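Local coordinates for RNA-binding protein RO60 (Deinococcus radiodurans, PDB 2NVO) that binds several small RNAs that accumulate during recovery from ultraviolet irradiation and contributes to ultraviolet resistance, at residues R46-G51 with L88-G93; T56-A59 with K63-V66; L104-I109 with K120-A125. All coordinates share one frame; numbering follows the deposited sequence.

The three contacts form a bent row, with contact 1 in the middle, running from the seam with the VWFA-like domain into the helical TROVE horseshoe. Contacts 1 and 2 have centres about 14 Å apart, as do contacts 1 and 3, while those of contacts 2 and 3 are about 22 Å apart. F47 and V66 are the joints: F47 CZ meets V66 CG2 at 3.3 Å, F47 CE2 meets V105 CG2 at 3.8 Å, and V66 CG1 reaches L104 CD2 at 4.0 Å. Contact 2 lies within the loop that contact 1 closes, and contact 3 follows later in the chain. All three are remote from the calcium ion held by S372, S374 and E467.

Contact 1. Residues R46-G51 with L88-G93; sequences RFLVLG and LDVVRG
L48 and V90 mark the closest backbone approach of two helical segments, with L48 CA and V90 CA 7.2 Å apart. The segment 46-51 contains the last turn of helix 40-50, which ends at L50; G51 follows with positive phi, and its N still bonds to F47 O at 2.8 Å. The segment 88-93 is the C-terminal part of helix 80-93. Between them the contact is purely apolar and is carried by the two methyls of V90. CG2 of V90 receives the tip of L48, with L48 CD1 at 3.7 Å. The leucine chain is extended beyond CB (chi2 170°), which carries CD1 across the gap. V90 CG1 sits against the root of the same side chain, 4.0 Å from L48 CB, and also approaches V49 CG2 more loosely, at 4.5 Å. In the TROVE domain, a horseshoe of HEAT-like helical repeats closed into a ring by the VWFA-like domain, helix 40-50 is a connecting element. One flank packs on helix 80-93 through L48, which also touches V86, T87 and V105. R46 leaves its backbone away from segment 88-93, and its NH2 bonds to the backbone oxygens of R510 and V534 in the VWFA-like domain; L50 packs on V525 of helix 522-530. At the far side of helix 80-93, R92 forms a salt bridge with E128.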
ATOM      1  N   ARG A  46       5.646   7.499  14.191  1.00 17.35           N
ATOM      2  CA  ARG A  46       5.353   8.263  12.984  1.00 20.15           C
ATOM      3  C   ARG A  46       6.351   7.946  11.880  1.00 17.57           C
ATOM      4  O   ARG A  46       5.983   7.782  10.729  1.00 16.39           O
ATOM      5  CB  ARG A  46       5.327   9.764  13.250  1.00 19.55           C
ATOM      6  CG  ARG A  46       4.915  10.569  12.014  1.00 19.45           C
ATOM      7  CD  ARG A  46       4.568  12.013  12.363  1.00 24.22           C
ATOM      8  NE  ARG A  46       3.310  12.089  13.096  1.00 26.01           N
ATOM      9  CZ  ARG A  46       2.635  13.212  13.321  1.00 25.31           C
ATOM     10  NH1 ARG A  46       3.103  14.369  12.871  1.00 25.78           N
ATOM     11  NH2 ARG A  46       1.487  13.176  13.999  1.00 26.08           N
ATOM     12  N   PHE A  47       7.624   7.865  12.244  1.00 17.23           N
ATOM     13  CA  PHE A  47       8.652   7.520  11.281  1.00 18.31           C
ATOM     14  C   PHE A  47       8.434   6.112  10.721  1.00 15.35           C
ATOM     15  O   PHE A  47       8.638   5.859   9.532  1.00 16.72           O
ATOM     16  CB  PHE A  47      10.035   7.643  11.921  1.00 16.85           C
ATOM     17  CG  PHE A  47      11.140   7.107  11.069  1.00 17.59           C
ATOM     18  CD1 PHE A  47      11.801   7.932  10.169  1.00 19.96           C
ATOM     19  CD2 PHE A  47      11.521   5.780  11.165  1.00 17.63           C
ATOM     20  CE1 PHE A  47      12.823   7.429   9.367  1.00 19.58           C
ATOM     21  CE2 PHE A  47      12.538   5.278  10.367  1.00 17.24           C
ATOM     22  CZ  PHE A  47      13.188   6.106   9.477  1.00 18.10           C
ATOM     23  N   LEU A  48       8.028   5.193  11.584  1.00 12.46           N
ATOM     24  CA  LEU A  48       7.774   3.812  11.174  1.00 14.04           C
ATOM     25  C   LEU A  48       6.605   3.667  10.202  1.00 14.83           C
ATOM     26  O   LEU A  48       6.639   2.830   9.310  1.00 13.75           O
ATOM     27  CB  LEU A  48       7.523   2.940  12.398  1.00 16.51           C
ATOM     28  CG  LEU A  48       8.752   2.697  13.266  1.00 17.99           C
ATOM     29  CD1 LEU A  48       8.353   2.044  14.580  1.00 19.87           C
ATOM     30  CD2 LEU A  48       9.741   1.822  12.501  1.00 17.76           C
ATOM     31  N   VAL A  49       5.571   4.480  10.374  1.00 15.52           N
ATOM     32  CA  VAL A  49       4.406   4.401   9.495  1.00 15.64           C
ATOM     33  C   VAL A  49       4.594   5.171   8.198  1.00 15.88           C
ATOM     34  O   VAL A  49       4.325   4.656   7.119  1.00 17.62           O
ATOM     35  CB  VAL A  49       3.125   4.924  10.187  1.00 20.62           C
ATOM     36  CG1 VAL A  49       1.979   5.067   9.170  1.00 17.62           C
ATOM     37  CG2 VAL A  49       2.731   4.014  11.323  1.00 19.93           C
ATOM     38  N   LEU A  50       5.033   6.419   8.308  1.00 15.69           N
ATOM     39  CA  LEU A  50       5.147   7.284   7.141  1.00 17.20           C
ATOM     40  C   LEU A  50       6.441   7.048   6.380  1.00 16.81           C
ATOM     41  O   LEU A  50       6.488   7.235   5.177  1.00 17.67           O
ATOM     42  CB  LEU A  50       5.064   8.754   7.552  1.00 17.41           C
ATOM     43  CG  LEU A  50       3.770   9.159   8.256  1.00 16.15           C
ATOM     44  CD1 LEU A  50       3.755  10.655   8.536  1.00 16.71           C
ATOM     45  CD2 LEU A  50       2.582   8.746   7.424  1.00 16.04           C
ATOM     46  N   GLY A  51       7.491   6.646   7.088  1.00 16.33           N
ATOM     47  CA  GLY A  51       8.784   6.432   6.466  1.00 17.95           C
ATOM     48  C   GLY A  51       9.515   7.750   6.371  1.00 20.47           C
ATOM     49  O   GLY A  51      10.462   7.897   5.605  1.00 22.14           O
ATOM     50  N   LEU A  88       8.171  -3.330  17.260  1.00 27.71           N
ATOM     51  CA  LEU A  88       7.349  -4.534  17.241  1.00 27.80           C
ATOM     52  C   LEU A  88       5.856  -4.205  17.315  1.00 28.19           C
ATOM     53  O   LEU A  88       5.046  -4.827  16.626  1.00 28.13           O
ATOM     54  CB  LEU A  88       7.764  -5.506  18.351  1.00 32.43           C
ATOM     55  CG  LEU A  88       8.889  -6.479  17.968  1.00 29.87           C
ATOM     56  CD1 LEU A  88      10.059  -5.739  17.347  1.00 30.28           C
ATOM     57  CD2 LEU A  88       9.343  -7.274  19.185  1.00 33.65           C
ATOM     58  N   ASP A  89       5.507  -3.222  18.145  1.00 30.28           N
ATOM     59  CA  ASP A  89       4.133  -2.733  18.248  1.00 32.71           C
ATOM     60  C   ASP A  89       3.582  -2.301  16.886  1.00 30.46           C
ATOM     61  O   ASP A  89       2.437  -2.590  16.542  1.00 27.54           O
ATOM     62  CB  ASP A  89       4.045  -1.553  19.227  1.00 33.70           C
ATOM     63  CG  ASP A  89       4.103  -1.986  20.698  1.00 40.41           C
ATOM     64  OD1 ASP A  89       4.053  -1.098  21.577  1.00 40.94           O
ATOM     65  OD2 ASP A  89       4.206  -3.201  20.976  1.00 37.09           O
ATOM     66  N   VAL A  90       4.400  -1.592  16.116  1.00 29.17           N
ATOM     67  CA  VAL A  90       3.969  -1.127  14.806  1.00 25.82           C
ATOM     68  C   VAL A  90       3.840  -2.289  13.820  1.00 26.25           C
ATOM     69  O   VAL A  90       2.860  -2.366  13.078  1.00 28.95           O
ATOM     70  CB  VAL A  90       4.915  -0.059  14.238  1.00 27.66           C
ATOM     71  CG1 VAL A  90       4.600   0.200  12.760  1.00 23.63           C
ATOM     72  CG2 VAL A  90       4.822   1.214  15.058  1.00 24.96           C
ATOM     73  N   VAL A  91       4.818  -3.192  13.810  1.00 24.72           N
ATOM     74  CA  VAL A  91       4.755  -4.354  12.923  1.00 23.95           C
ATOM     75  C   VAL A  91       3.483  -5.157  13.172  1.00 26.76           C
ATOM     76  O   VAL A  91       2.744  -5.469  12.243  1.00 24.97           O
ATOM     77  CB  VAL A  91       5.975  -5.297  13.083  1.00 25.09           C
ATOM     78  CG1 VAL A  91       5.761  -6.564  12.285  1.00 24.72           C
ATOM     79  CG2 VAL A  91       7.265  -4.608  12.653  1.00 23.62           C
ATOM     80  N   ARG A  92       3.240  -5.489  14.435  1.00 28.41           N
ATOM     81  CA  ARG A  92       2.041  -6.228  14.825  1.00 29.70           C
ATOM     82  C   ARG A  92       0.744  -5.460  14.552  1.00 29.71           C
ATOM     83  O   ARG A  92      -0.262  -6.057  14.171  1.00 33.80           O
ATOM     84  CB  ARG A  92       2.129  -6.624  16.302  1.00 30.94           C
ATOM     85  CG  ARG A  92       3.069  -7.783  16.541  1.00 31.82           C
ATOM     86  CD  ARG A  92       3.848  -7.651  17.832  1.00 32.39           C
ATOM     87  NE  ARG A  92       4.846  -8.713  17.931  1.00 36.10           N
ATOM     88  CZ  ARG A  92       5.642  -8.909  18.977  1.00 34.11           C
ATOM     89  NH1 ARG A  92       5.565  -8.115  20.033  1.00 31.95           N
ATOM     90  NH2 ARG A  92       6.515  -9.908  18.961  1.00 32.59           N
ATOM     91  N   GLY A  93       0.767  -4.145  14.748  1.00 32.12           N
ATOM     92  CA  GLY A  93      -0.409  -3.312  14.527  1.00 33.89           C
ATOM     93  C   GLY A  93      -0.758  -3.176  13.052  1.00 31.70           C
ATOM     94  O   GLY A  93      -1.881  -2.829  12.695  1.00 29.95           O
TER

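Contact 2. Residues T56-A59 with K63-V66; sequences TFYA and KHTV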
ATOM      1  N   THR A  56       4.448  14.077   6.886  1.00 10.33           N
ATOM      2  CA  THR A  56       4.243  13.991   5.441  1.00 12.54           C
ATOM      3  C   THR A  56       4.200  12.541   4.996  1.00 11.26           C
ATOM      4  O   THR A  56       5.101  11.785   5.292  1.00 13.97           O
ATOM      5  CB  THR A  56       5.386  14.656   4.660  1.00 14.17           C
ATOM      6  OG1 THR A  56       5.555  16.007   5.098  1.00 16.35           O
ATOM      7  CG2 THR A  56       5.078  14.653   3.157  1.00 13.11           C
ATOM      8  N   PHE A  57       3.139  12.149   4.304  1.00 11.07           N
ATOM      9  CA  PHE A  57       3.108  10.836   3.670  1.00 10.45           C
ATOM     10  C   PHE A  57       3.347  10.978   2.166  1.00 11.58           C
ATOM     11  O   PHE A  57       2.542  11.574   1.455  1.00  9.66           O
ATOM     12  CB  PHE A  57       1.779  10.123   3.929  1.00 11.92           C
ATOM     13  CG  PHE A  57       1.721   8.730   3.358  1.00 13.86           C
ATOM     14  CD1 PHE A  57       2.633   7.765   3.763  1.00 15.07           C
ATOM     15  CD2 PHE A  57       0.761   8.384   2.439  1.00 13.31           C
ATOM     16  CE1 PHE A  57       2.594   6.475   3.240  1.00 16.75           C
ATOM     17  CE2 PHE A  57       0.703   7.095   1.915  1.00 14.95           C
ATOM     18  CZ  PHE A  57       1.635   6.144   2.312  1.00 17.49           C
ATOM     19  N   TYR A  58       4.460  10.438   1.692  1.00 11.79           N
ATOM     20  CA  TYR A  58       4.728  10.393   0.264  1.00 14.22           C
ATOM     21  C   TYR A  58       4.080   9.139  -0.274  1.00 17.88           C
ATOM     22  O   TYR A  58       4.570   8.030  -0.066  1.00 17.48           O
ATOM     23  CB  TYR A  58       6.228  10.407  -0.016  1.00 17.67           C
ATOM     24  CG  TYR A  58       6.864  11.746   0.281  1.00 18.71           C
ATOM     25  CD1 TYR A  58       6.760  12.801  -0.615  1.00 16.49           C
ATOM     26  CD2 TYR A  58       7.554  11.960   1.470  1.00 19.80           C
ATOM     27  CE1 TYR A  58       7.338  14.028  -0.347  1.00 18.30           C
ATOM     28  CE2 TYR A  58       8.127  13.180   1.746  1.00 19.62           C
ATOM     29  CZ  TYR A  58       8.020  14.205   0.836  1.00 16.98           C
ATOM     30  OH  TYR A  58       8.600  15.418   1.118  1.00 25.69           O
ATOM     31  N   ALA A  59       2.948   9.331  -0.940  1.00 18.54           N
ATOM     32  CA  ALA A  59       2.036   8.243  -1.251  1.00 22.09           C
ATOM     33  C   ALA A  59       2.398   7.934  -2.649  1.00 27.53           C
ATOM     34  O   ALA A  59       1.866   8.531  -3.585  1.00 31.08           O
ATOM     35  CB  ALA A  59       0.595   8.711  -1.164  1.00 20.31           C
ATOM     36  N   LYS A  63      10.830   8.288  -5.558  1.00 62.03           N
ATOM     37  CA  LYS A  63      11.915   7.698  -4.802  1.00 57.61           C
ATOM     38  C   LYS A  63      11.450   7.506  -3.376  1.00 52.54           C
ATOM     39  O   LYS A  63      10.936   6.450  -2.999  1.00 55.57           O
ATOM     40  CB  LYS A  63      13.126   8.635  -4.774  1.00 59.47           C
ATOM     41  CG  LYS A  63      13.717   9.016  -6.121  1.00 59.73           C
ATOM     42  CD  LYS A  63      15.025   9.783  -5.906  1.00 56.81           C
ATOM     43  CE  LYS A  63      15.794  10.003  -7.203  1.00 51.70           C
ATOM     44  NZ  LYS A  63      15.466  11.292  -7.878  1.00 51.48           N
ATOM     45  N   HIS A  64      11.606   8.581  -2.612  1.00 55.02           N
ATOM     46  CA  HIS A  64      11.559   8.569  -1.151  1.00 48.68           C
ATOM     47  C   HIS A  64      11.692   7.200  -0.495  1.00 46.16           C
ATOM     48  O   HIS A  64      10.745   6.645   0.067  1.00 48.31           O
ATOM     49  CB  HIS A  64      10.409   9.428  -0.607  1.00 44.28           C
ATOM     50  CG  HIS A  64      10.681  10.896  -0.726  1.00 41.45           C
ATOM     51  ND1 HIS A  64      11.150  11.659   0.321  1.00 43.25           N
ATOM     52  CD2 HIS A  64      10.613  11.732  -1.796  1.00 39.85           C
ATOM     53  CE1 HIS A  64      11.331  12.903  -0.085  1.00 40.03           C
ATOM     54  NE2 HIS A  64      11.012  12.974  -1.366  1.00 39.94           N
ATOM     55  N   THR A  65      12.906   6.672  -0.605  1.00 43.46           N
ATOM     56  CA  THR A  65      13.335   5.524   0.167  1.00 37.92           C
ATOM     57  C   THR A  65      13.600   6.003   1.581  1.00 31.94           C
ATOM     58  O   THR A  65      14.142   7.092   1.794  1.00 27.71           O
ATOM     59  CB  THR A  65      14.631   4.943  -0.398  1.00 35.30           C
ATOM     60  OG1 THR A  65      14.414   4.541  -1.753  1.00 40.81           O
ATOM     61  CG2 THR A  65      15.075   3.738   0.418  1.00 38.48           C
ATOM     62  N   VAL A  66      13.209   5.199   2.552  1.00 27.52           N
ATOM     63  CA  VAL A  66      13.397   5.592   3.930  1.00 23.88           C
ATOM     64  C   VAL A  66      14.892   5.693   4.232  1.00 26.48           C
ATOM     65  O   VAL A  66      15.690   4.840   3.846  1.00 22.92           O
ATOM     66  CB  VAL A  66      12.725   4.607   4.900  1.00 22.23           C
ATOM     67  CG1 VAL A  66      13.427   3.259   4.848  1.00 23.74           C
ATOM     68  CG2 VAL A  66      12.718   5.174   6.318  1.00 17.59           C
TER
HETATM   69  O   HOH W   1       7.512   6.594   0.796  1.00 35.82           O
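Y58 and H64 lay their rings face to face, with centroids 3.9 Å apart and planes only 13° from parallel. The rings lie almost squarely over each other, the slight tilt bringing H64 CE1 and ND1 a little nearer the phenol than H64 CG: H64 CE1 sits 3.7 Å from Y58 CZ, and H64 ND1 is 3.7 Å from Y58 CE2, whereas H64 CG and Y58 CG are 4.0 Å apart. In each residue CG stands beside the backbone N and anti to the carbonyl carbon (chi1 -71° in Y58, -74° in H64), which places the rings side by side; the second torsion, close to a right angle in both, turns their faces together. T56 CG2, two residues earlier on the same strand, touches the opposite face of the phenol near its rim, so the ring has a methyl on one side and the imidazole on the other. A water lies within weak hydrogen-bonding distance of both Y58 O and H64 O. Strand 56-59 lies at the edge of the VWFA-like sheet, parallel to strand 512-517; F57 bonds through its backbone to D514 and V516, and A59 to V516. The stack thus ties the loop leading to helix 70-78 back onto a TROVE strand incorporated into the neighbouring domain's sheet. Y58 OH is hydrogen-bonded to E501 OE1, which fixes the outer end of the phenol. That carboxylate probably leaves the phenol ring more electron-rich, a surface that would suit the exposed imidazole of H64, and somewhat more so if it were protonated.

Contact 3. Residues L104-I109 with K120-A125; sequences LVLALI and KAAWDA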
ATOM      1  N   LEU A 104      14.629  -1.105   8.621  1.00 15.62           N
ATOM      2  CA  LEU A 104      15.788  -0.232   8.789  1.00 17.25           C
ATOM      3  C   LEU A 104      16.074  -0.011  10.257  1.00 17.31           C
ATOM      4  O   LEU A 104      17.210  -0.115  10.694  1.00 17.36           O
ATOM      5  CB  LEU A 104      15.544   1.124   8.120  1.00 16.51           C
ATOM      6  CG  LEU A 104      16.504   2.263   8.478  1.00 20.27           C
ATOM      7  CD1 LEU A 104      17.961   1.858   8.209  1.00 22.08           C
ATOM      8  CD2 LEU A 104      16.173   3.553   7.731  1.00 21.11           C
ATOM      9  N   VAL A 105      15.032   0.302  11.013  1.00 19.23           N
ATOM     10  CA  VAL A 105      15.172   0.515  12.445  1.00 19.59           C
ATOM     11  C   VAL A 105      15.695  -0.741  13.132  1.00 19.05           C
ATOM     12  O   VAL A 105      16.593  -0.671  13.968  1.00 20.76           O
ATOM     13  CB  VAL A 105      13.842   0.948  13.075  1.00 18.84           C
ATOM     14  CG1 VAL A 105      13.940   0.888  14.580  1.00 20.68           C
ATOM     15  CG2 VAL A 105      13.488   2.370  12.626  1.00 19.32           C
ATOM     16  N   LEU A 106      15.140  -1.886  12.752  1.00 17.93           N
ATOM     17  CA  LEU A 106      15.562  -3.171  13.296  1.00 19.73           C
ATOM     18  C   LEU A 106      17.034  -3.435  13.017  1.00 21.86           C
ATOM     19  O   LEU A 106      17.767  -3.879  13.906  1.00 20.53           O
ATOM     20  CB  LEU A 106      14.708  -4.321  12.754  1.00 15.74           C
ATOM     21  CG  LEU A 106      14.846  -5.624  13.558  1.00 17.35           C
ATOM     22  CD1 LEU A 106      14.120  -5.549  14.906  1.00 22.85           C
ATOM     23  CD2 LEU A 106      14.341  -6.820  12.768  1.00 20.25           C
ATOM     24  N   ALA A 107      17.469  -3.162  11.788  1.00 18.93           N
ATOM     25  CA  ALA A 107      18.877  -3.267  11.454  1.00 20.01           C
ATOM     26  C   ALA A 107      19.730  -2.387  12.354  1.00 22.83           C
ATOM     27  O   ALA A 107      20.764  -2.834  12.850  1.00 25.55           O
ATOM     28  CB  ALA A 107      19.119  -2.929   9.982  1.00 18.94           C
ATOM     29  N   LEU A 108      19.310  -1.140  12.562  1.00 18.99           N
ATOM     30  CA  LEU A 108      20.088  -0.195  13.366  1.00 21.70           C
ATOM     31  C   LEU A 108      20.286  -0.709  14.790  1.00 24.60           C
ATOM     32  O   LEU A 108      21.393  -0.679  15.326  1.00 26.18           O
ATOM     33  CB  LEU A 108      19.425   1.189  13.412  1.00 24.60           C
ATOM     34  CG  LEU A 108      19.437   2.065  12.162  1.00 23.33           C
ATOM     35  CD1 LEU A 108      18.447   3.226  12.303  1.00 22.64           C
ATOM     36  CD2 LEU A 108      20.844   2.583  11.886  1.00 25.93           C
ATOM     37  N   ILE A 109      19.199  -1.157  15.404  1.00 23.86           N
ATOM     38  CA  ILE A 109      19.262  -1.723  16.740  1.00 25.29           C
ATOM     39  C   ILE A 109      20.157  -2.968  16.745  1.00 26.57           C
ATOM     40  O   ILE A 109      21.142  -3.040  17.484  1.00 32.28           O
ATOM     41  CB  ILE A 109      17.862  -2.089  17.256  1.00 25.07           C
ATOM     42  CG1 ILE A 109      16.934  -0.871  17.227  1.00 23.41           C
ATOM     43  CG2 ILE A 109      17.952  -2.670  18.672  1.00 29.56           C
ATOM     44  CD1 ILE A 109      15.480  -1.211  17.551  1.00 26.21           C
ATOM     45  N   LYS A 120      20.711  -8.376  20.545  1.00 33.06           N
ATOM     46  CA  LYS A 120      20.288  -9.768  20.504  1.00 31.63           C
ATOM     47  C   LYS A 120      18.774  -9.888  20.356  1.00 29.60           C
ATOM     48  O   LYS A 120      18.274 -10.752  19.630  1.00 27.10           O
ATOM     49  CB  LYS A 120      20.768 -10.515  21.761  1.00 38.32           C
ATOM     50  CG  LYS A 120      22.245 -10.916  21.721  1.00 42.66           C
ATOM     51  CD  LYS A 120      22.647 -11.810  22.904  1.00 48.57           C
ATOM     52  CE  LYS A 120      22.795 -11.016  24.202  1.00 44.05           C
ATOM     53  NZ  LYS A 120      22.778 -11.902  25.396  1.00 42.41           N
ATOM     54  N   ALA A 121      18.054  -9.021  21.060  1.00 27.97           N
ATOM     55  CA  ALA A 121      16.597  -9.002  21.000  1.00 30.95           C
ATOM     56  C   ALA A 121      16.111  -8.591  19.606  1.00 28.50           C
ATOM     57  O   ALA A 121      15.122  -9.127  19.100  1.00 28.04           O
ATOM     58  CB  ALA A 121      16.037  -8.072  22.065  1.00 29.62           C
ATOM     59  N   ALA A 122      16.814  -7.645  18.988  1.00 29.40           N
ATOM     60  CA  ALA A 122      16.505  -7.258  17.613  1.00 27.32           C
ATOM     61  C   ALA A 122      16.639  -8.463  16.688  1.00 25.77           C
ATOM     62  O   ALA A 122      15.713  -8.798  15.955  1.00 22.57           O
ATOM     63  CB  ALA A 122      17.399  -6.123  17.164  1.00 27.00           C
ATOM     64  N   TRP A 123      17.784  -9.135  16.745  1.00 26.87           N
ATOM     65  CA  TRP A 123      17.974 -10.360  15.976  1.00 23.83           C
ATOM     66  C   TRP A 123      16.877 -11.388  16.217  1.00 26.15           C
ATOM     67  O   TRP A 123      16.362 -11.974  15.265  1.00 26.09           O
ATOM     68  CB  TRP A 123      19.346 -10.969  16.244  1.00 26.93           C
ATOM     69  CG  TRP A 123      20.454 -10.241  15.557  1.00 26.83           C
ATOM     70  CD1 TRP A 123      21.411  -9.454  16.139  1.00 27.03           C
ATOM     71  CD2 TRP A 123      20.715 -10.216  14.150  1.00 23.15           C
ATOM     72  NE1 TRP A 123      22.259  -8.952  15.177  1.00 24.87           N
ATOM     73  CE2 TRP A 123      21.850  -9.405  13.948  1.00 24.44           C
ATOM     74  CE3 TRP A 123      20.105 -10.811  13.042  1.00 20.97           C
ATOM     75  CZ2 TRP A 123      22.387  -9.173  12.686  1.00 22.74           C
ATOM     76  CZ3 TRP A 123      20.642 -10.579  11.788  1.00 20.79           C
ATOM     77  CH2 TRP A 123      21.767  -9.767  11.622  1.00 22.21           C
ATOM     78  N   ASP A 124      16.505 -11.595  17.479  1.00 27.91           N
ATOM     79  CA  ASP A 124      15.469 -12.575  17.807  1.00 27.35           C
ATOM     80  C   ASP A 124      14.121 -12.233  17.163  1.00 28.26           C
ATOM     81  O   ASP A 124      13.308 -13.122  16.904  1.00 29.88           O
ATOM     82  CB  ASP A 124      15.294 -12.706  19.325  1.00 29.35           C
ATOM     83  CG  ASP A 124      16.412 -13.509  19.983  1.00 35.93           C
ATOM     84  OD1 ASP A 124      17.123 -14.263  19.272  1.00 32.32           O
ATOM     85  OD2 ASP A 124      16.575 -13.381  21.219  1.00 34.49           O
ATOM     86  N   ALA A 125      13.893 -10.948  16.906  1.00 25.77           N
ATOM     87  CA  ALA A 125      12.656 -10.501  16.265  1.00 26.84           C
ATOM     88  C   ALA A 125      12.712 -10.562  14.735  1.00 26.22           C
ATOM     89  O   ALA A 125      11.673 -10.511  14.081  1.00 25.03           O
ATOM     90  CB  ALA A 125      12.299  -9.099  16.718  1.00 24.18           C
TER
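L106 carries its CG anti to the backbone N (chi1 -164°), and the next torsion swings CD1 across toward A122 and A125. In I109 it is CG2 that takes the same place, anti to N, which sets that methyl against A122. The methyl of A122 is therefore met from two places one helical turn apart: I109 CG2 lies 3.8 Å from A122 CB, and L106 CD1 lies 4.0 Å from it. L106 CD1 also rests on the A122 carbonyl, 3.8 Å from A122 O, and reaches A125 CB at 4.4 Å. A122 O is already engaged along its own helix by A125 N, so the leucine methyls meet an oxygen that has a donor. Consecutive helices 100-112 and 116-129 pair as an antiparallel hairpin within the TROVE horseshoe of HEAT-like helical repeats; the axes of segments 104-109 and 120-125 come within 8.8 Å, at 141° between their N-to-C directions. The backbones are nearest at L106 and A122, whose CA atoms are 6.0 Å apart, where the small A122 methyl faces helix 100-112. L106 also packs on L84 of helix 80-93 and F139 of helix 133-143, and I109 touches A83 of helix 80-93, so the hairpin is wedged against helices on more than one flank, while helix 151-163 packs on helix 116-129 through W123.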